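PDB 4XIJ: shikimate 5-dehydrogenase from Mycobacterium fortuitum subsp. fortuitum DSM 46621, which probably catalyses the NADP-dependent reduction of 3-dehydroshikimate to shikimate, the fourth of seven steps leading to chorismate. Local coordinates for residues 109-121 against 247-259. Sequence-based numbering, arbitrary orientation.
Sequences RADNTDVDGVTGA and QMLLNQAFAQVEQ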
loop_
_atom_site.group_PDB
_atom_site.type_symbol
_atom_site.label_atom_id
_atom_site.label_comp_id
_atom_site.label_asym_id
_atom_site.label_seq_id
_atom_site.Cartn_x
_atom_site.Cartn_y
_atom_site.Cartn_z
ATOM N N ARG A 109 -9.460 -10.080 -12.226
ATOM C CA ARG A 109 -8.038 -10.212 -11.942
ATOM C C ARG A 109 -7.679 -9.474 -10.642
ATOM O O ARG A 109 -7.942 -8.261 -10.507
ATOM C CB ARG A 109 -7.211 -9.670 -13.122
ATOM C CG ARG A 109 -5.672 -9.832 -12.943
ATOM C CD ARG A 109 -4.921 -9.220 -14.175
ATOM N NE ARG A 109 -4.993 -7.757 -14.107
ATOM C CZ ARG A 109 -5.344 -6.953 -15.118
ATOM N NH1 ARG A 109 -5.627 -7.440 -16.327
ATOM N NH2 ARG A 109 -5.405 -5.636 -14.922
ATOM N N ALA A 110 -7.054 -10.187 -9.706
ATOM C CA ALA A 110 -6.591 -9.605 -8.466
ATOM C C ALA A 110 -5.198 -9.016 -8.578
ATOM O O ALA A 110 -4.316 -9.632 -9.168
ATOM C CB ALA A 110 -6.556 -10.640 -7.365
ATOM N N ASP A 111 -4.996 -7.834 -8.001
ATOM C CA ASP A 111 -3.656 -7.270 -7.950
ATOM C C ASP A 111 -3.456 -6.644 -6.584
ATOM O O ASP A 111 -4.426 -6.458 -5.809
ATOM C CB ASP A 111 -3.434 -6.236 -9.075
ATOM C CG ASP A 111 -1.970 -5.822 -9.275
ATOM O OD1 ASP A 111 -1.023 -6.501 -8.790
ATOM O OD2 ASP A 111 -1.764 -4.807 -9.984
ATOM N N ASN A 112 -2.207 -6.337 -6.277
ATOM C CA ASN A 112 -1.916 -5.625 -5.042
ATOM C C ASN A 112 -1.171 -4.332 -5.342
ATOM O O ASN A 112 0.018 -4.363 -5.627
ATOM C CB ASN A 112 -1.110 -6.523 -4.074
ATOM C CG ASN A 112 -1.022 -5.897 -2.706
ATOM O OD1 ASN A 112 -0.547 -4.745 -2.597
ATOM N ND2 ASN A 112 -1.508 -6.602 -1.651
ATOM N N THR A 113 -1.876 -3.195 -5.320
ATOM C CA THR A 113 -1.195 -1.953 -5.603
ATOM C C THR A 113 -0.688 -1.262 -4.335
ATOM O O THR A 113 -0.075 -0.207 -4.427
ATOM C CB THR A 113 -2.077 -0.971 -6.391
ATOM O OG1 THR A 113 -3.119 -0.462 -5.526
ATOM C CG2 THR A 113 -2.640 -1.647 -7.650
ATOM N N ASP A 114 -0.874 -1.886 -3.154
ATOM C CA ASP A 114 -0.176 -1.409 -1.948
ATOM C C ASP A 114 1.341 -1.492 -2.210
ATOM O O ASP A 114 2.112 -0.669 -1.682
ATOM C CB ASP A 114 -0.591 -2.206 -0.697
ATOM C CG ASP A 114 -2.033 -2.001 -0.349
ATOM O OD1 ASP A 114 -2.494 -0.857 -0.398
ATOM O OD2 ASP A 114 -2.730 -2.965 -0.020
ATOM N N VAL A 115 1.769 -2.465 -3.027
ATOM C CA VAL A 115 3.166 -2.540 -3.412
ATOM C C VAL A 115 3.615 -1.243 -4.132
ATOM O O VAL A 115 4.696 -0.675 -3.840
ATOM C CB VAL A 115 3.409 -3.780 -4.287
ATOM C CG1 VAL A 115 4.758 -3.714 -4.890
ATOM C CG2 VAL A 115 3.245 -5.055 -3.416
ATOM N N ASP A 116 2.787 -0.757 -5.072
ATOM C CA ASP A 116 3.085 0.493 -5.756
ATOM C C ASP A 116 3.090 1.669 -4.788
ATOM O O ASP A 116 3.811 2.658 -5.007
ATOM C CB ASP A 116 2.027 0.838 -6.817
ATOM C CG ASP A 116 1.908 -0.178 -7.910
ATOM O OD1 ASP A 116 2.905 -0.492 -8.531
ATOM O OD2 ASP A 116 0.805 -0.681 -8.126
ATOM N N GLY A 117 2.224 1.624 -3.767
ATOM C CA GLY A 117 2.247 2.667 -2.757
ATOM C C GLY A 117 3.658 2.887 -2.213
ATOM O O GLY A 117 4.135 4.038 -2.085
ATOM N N VAL A 118 4.345 1.794 -1.896
ATOM C CA VAL A 118 5.663 1.925 -1.304
ATOM C C VAL A 118 6.720 2.145 -2.391
ATOM O O VAL A 118 7.586 3.022 -2.225
ATOM C CB VAL A 118 5.985 0.667 -0.477
ATOM C CG1 VAL A 118 7.477 0.636 -0.014
ATOM C CG2 VAL A 118 5.056 0.580 0.703
ATOM N N THR A 119 6.689 1.398 -3.503
ATOM C CA THR A 119 7.753 1.635 -4.510
ATOM C C THR A 119 7.657 3.043 -5.103
ATOM O O THR A 119 8.679 3.686 -5.357
ATOM C CB THR A 119 7.725 0.596 -5.696
ATOM O OG1 THR A 119 6.475 0.724 -6.398
ATOM C CG2 THR A 119 7.852 -0.856 -5.188
ATOM N N GLY A 120 6.426 3.517 -5.290
ATOM C CA GLY A 120 6.184 4.826 -5.871
ATOM C C GLY A 120 6.560 5.920 -4.879
ATOM O O GLY A 120 7.160 6.946 -5.266
ATOM N N ALA A 121 6.152 5.769 -3.611
ATOM C CA ALA A 121 6.431 6.841 -2.635
ATOM C C ALA A 121 7.915 6.980 -2.342
ATOM O O ALA A 121 8.423 8.094 -2.178
ATOM C CB ALA A 121 5.654 6.563 -1.324
ATOM N N GLN A 247 1.546 9.812 0.219
ATOM C CA GLN A 247 2.181 9.395 -1.040
ATOM C C GLN A 247 1.991 7.892 -1.340
ATOM O O GLN A 247 1.978 7.498 -2.508
ATOM C CB GLN A 247 3.692 9.729 -1.023
ATOM C CG GLN A 247 3.966 11.220 -0.887
ATOM C CD GLN A 247 3.204 12.063 -1.918
ATOM O OE1 GLN A 247 2.530 13.052 -1.556
ATOM N NE2 GLN A 247 3.348 11.733 -3.173
ATOM N N MET A 248 1.877 7.054 -0.302
ATOM C CA MET A 248 1.488 5.663 -0.493
ATOM C C MET A 248 0.070 5.596 -1.076
ATOM O O MET A 248 -0.150 4.940 -2.071
ATOM C CB MET A 248 1.580 4.895 0.824
ATOM C CG MET A 248 3.030 4.835 1.297
ATOM S SD MET A 248 3.165 4.281 3.022
ATOM C CE MET A 248 2.438 2.639 2.996
ATOM N N LEU A 249 -0.871 6.331 -0.478
ATOM C CA LEU A 249 -2.264 6.319 -0.979
ATOM C C LEU A 249 -2.317 6.797 -2.436
ATOM O O LEU A 249 -3.018 6.188 -3.274
ATOM C CB LEU A 249 -3.208 7.188 -0.114
ATOM C CG LEU A 249 -3.406 6.768 1.341
ATOM C CD1 LEU A 249 -4.392 7.718 2.010
ATOM C CD2 LEU A 249 -3.881 5.324 1.446
ATOM N N LEU A 250 -1.567 7.846 -2.759
ATOM C CA LEU A 250 -1.530 8.366 -4.122
ATOM C C LEU A 250 -1.061 7.314 -5.112
ATOM O O LEU A 250 -1.731 7.052 -6.109
ATOM C CB LEU A 250 -0.629 9.591 -4.163
ATOM C CG LEU A 250 -0.558 10.252 -5.546
ATOM C CD1 LEU A 250 -1.845 10.947 -5.878
ATOM C CD2 LEU A 250 0.596 11.238 -5.517
ATOM N N ASN A 251 0.090 6.686 -4.814
ATOM C CA ASN A 251 0.648 5.726 -5.734
ATOM C C ASN A 251 -0.161 4.408 -5.823
ATOM O O ASN A 251 -0.255 3.841 -6.910
ATOM C CB ASN A 251 2.106 5.475 -5.379
ATOM C CG ASN A 251 3.014 6.580 -5.899
ATOM O OD1 ASN A 251 3.420 6.568 -7.077
ATOM N ND2 ASN A 251 3.306 7.570 -5.054
ATOM N N GLN A 252 -0.811 4.003 -4.742
ATOM C CA GLN A 252 -1.766 2.891 -4.787
ATOM C C GLN A 252 -2.874 3.154 -5.803
ATOM O O GLN A 252 -3.326 2.260 -6.526
ATOM C CB GLN A 252 -2.436 2.652 -3.401
ATOM C CG GLN A 252 -1.548 2.068 -2.335
ATOM C CD GLN A 252 -2.139 2.251 -0.945
ATOM O OE1 GLN A 252 -3.363 2.463 -0.802
ATOM N NE2 GLN A 252 -1.298 2.135 0.078
ATOM N N ALA A 253 -3.345 4.399 -5.805
ATOM C CA ALA A 253 -4.487 4.776 -6.607
ATOM C C ALA A 253 -4.094 4.945 -8.071
ATOM O O ALA A 253 -4.919 4.664 -8.951
ATOM C CB ALA A 253 -5.110 6.085 -6.055
ATOM N N PHE A 254 -2.876 5.454 -8.335
ATOM C CA PHE A 254 -2.440 5.648 -9.740
ATOM C C PHE A 254 -2.643 4.337 -10.488
ATOM O O PHE A 254 -3.202 4.276 -11.607
ATOM C CB PHE A 254 -0.959 5.988 -9.844
ATOM C CG PHE A 254 -0.562 7.371 -9.449
ATOM C CD1 PHE A 254 -1.457 8.433 -9.419
ATOM C CD2 PHE A 254 0.777 7.616 -9.148
ATOM C CE1 PHE A 254 -1.015 9.722 -9.133
ATOM C CE2 PHE A 254 1.224 8.888 -8.841
ATOM C CZ PHE A 254 0.327 9.956 -8.824
ATOM N N ALA A 255 -2.177 3.259 -9.859
ATOM C CA ALA A 255 -2.162 1.980 -10.545
ATOM C C ALA A 255 -3.589 1.404 -10.777
ATOM O O ALA A 255 -3.908 0.868 -11.833
ATOM C CB ALA A 255 -1.281 1.007 -9.736
ATOM N N GLN A 256 -4.468 1.609 -9.811
ATOM C CA GLN A 256 -5.862 1.214 -9.976
ATOM C C GLN A 256 -6.541 2.005 -11.080
ATOM O O GLN A 256 -7.264 1.436 -11.914
ATOM C CB GLN A 256 -6.627 1.411 -8.680
ATOM C CG GLN A 256 -6.097 0.521 -7.556
ATOM C CD GLN A 256 -6.866 0.677 -6.285
ATOM O OE1 GLN A 256 -7.448 1.743 -6.050
ATOM N NE2 GLN A 256 -6.856 -0.350 -5.443
ATOM N N VAL A 257 -6.321 3.329 -11.102
ATOM C CA VAL A 257 -6.959 4.158 -12.140
ATOM C C VAL A 257 -6.502 3.697 -13.530
ATOM O O VAL A 257 -7.351 3.600 -14.456
ATOM C CB VAL A 257 -6.671 5.646 -11.919
ATOM C CG1 VAL A 257 -7.048 6.505 -13.167
ATOM C CG2 VAL A 257 -7.413 6.124 -10.653
ATOM N N GLU A 258 -5.200 3.386 -13.682
ATOM C CA GLU A 258 -4.713 2.993 -14.985
ATOM C C GLU A 258 -5.324 1.648 -15.388
ATOM O O GLU A 258 -5.721 1.450 -16.557
ATOM C CB GLU A 258 -3.188 2.945 -14.999
ATOM C CG GLU A 258 -2.633 4.329 -14.821
ATOM C CD GLU A 258 -1.143 4.396 -15.108
ATOM O OE1 GLU A 258 -0.488 3.336 -15.268
ATOM O OE2 GLU A 258 -0.604 5.529 -15.159
ATOM N N GLN A 259 -5.402 0.703 -14.454
ATOM C CA GLN A 259 -5.987 -0.580 -14.799
ATOM C C GLN A 259 -7.484 -0.498 -15.098
ATOM O O GLN A 259 -7.996 -1.248 -15.960
ATOM C CB GLN A 259 -5.739 -1.599 -13.675
ATOM C CG GLN A 259 -4.247 -1.969 -13.585
ATOM C CD GLN A 259 -3.987 -3.070 -12.584
ATOM O OE1 GLN A 259 -4.668 -4.087 -12.592
ATOM N NE2 GLN A 259 -3.008 -2.877 -11.699
HETATM O O HOH W 1 -5.612 -6.624 -11.428
HETATM O O HOH W 2 -6.739 -3.598 -16.843
HETATM O O HOH W 3 -3.483 -6.612 -12.541
HETATM O O HOH W 4 1.252 1.066 0.317
#
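The side-chain amide of Gln-259 bridges two residues of strand 108-111, using both of its ends. Its OE1 accepts from Arg-109 NH2 at 2.9 Å; the oxygen lies at the edge of the guanidinium, in its plane, although the donor stands 35° out of the amide's own carbonyl plane. Its NE2 donates to Asp-111 OD2, also at 2.9 Å, meeting the anti lone pair, while Thr-88 and Arg-90 hold the other carboxylate oxygen. These bonds fix the flip of the amide. Water 1 joins Arg-109 O and NE to the same OE1. Two turns back along the helix, Thr-113 OG1 donates to Gln-252 O (2.9 Å); chi1 of 71° sets the hydroxyl between backbone N and carbonyl carbon and leaves CG2 against Ala-255 CB, 3.6 Å away.

Shikimate dehydrogenases pair a substrate-binding domain with a Rossmann-type NADP domain, and here helices 114-122 and 246-261 run between the two sheets. Their segments 114-121 and 247-259 cross at 122°, with axes 6.9 Å apart at closest approach, a closeness that Gly-117 allows: its CA rests 3.4 Å from Met-248 O.

Packing fills the crossing and the turn beyond it: Asn-251 is a knob among Asp-116, Gly-117, Gly-120 and Ala-121, its amide tied back to Gln-247 O by ND2 (2.9 Å). Val-118 CG2 meets Met-248 CE at 4.0 Å, the two side chains lying alongside, and Ala-121 CB abuts Gln-247 CB.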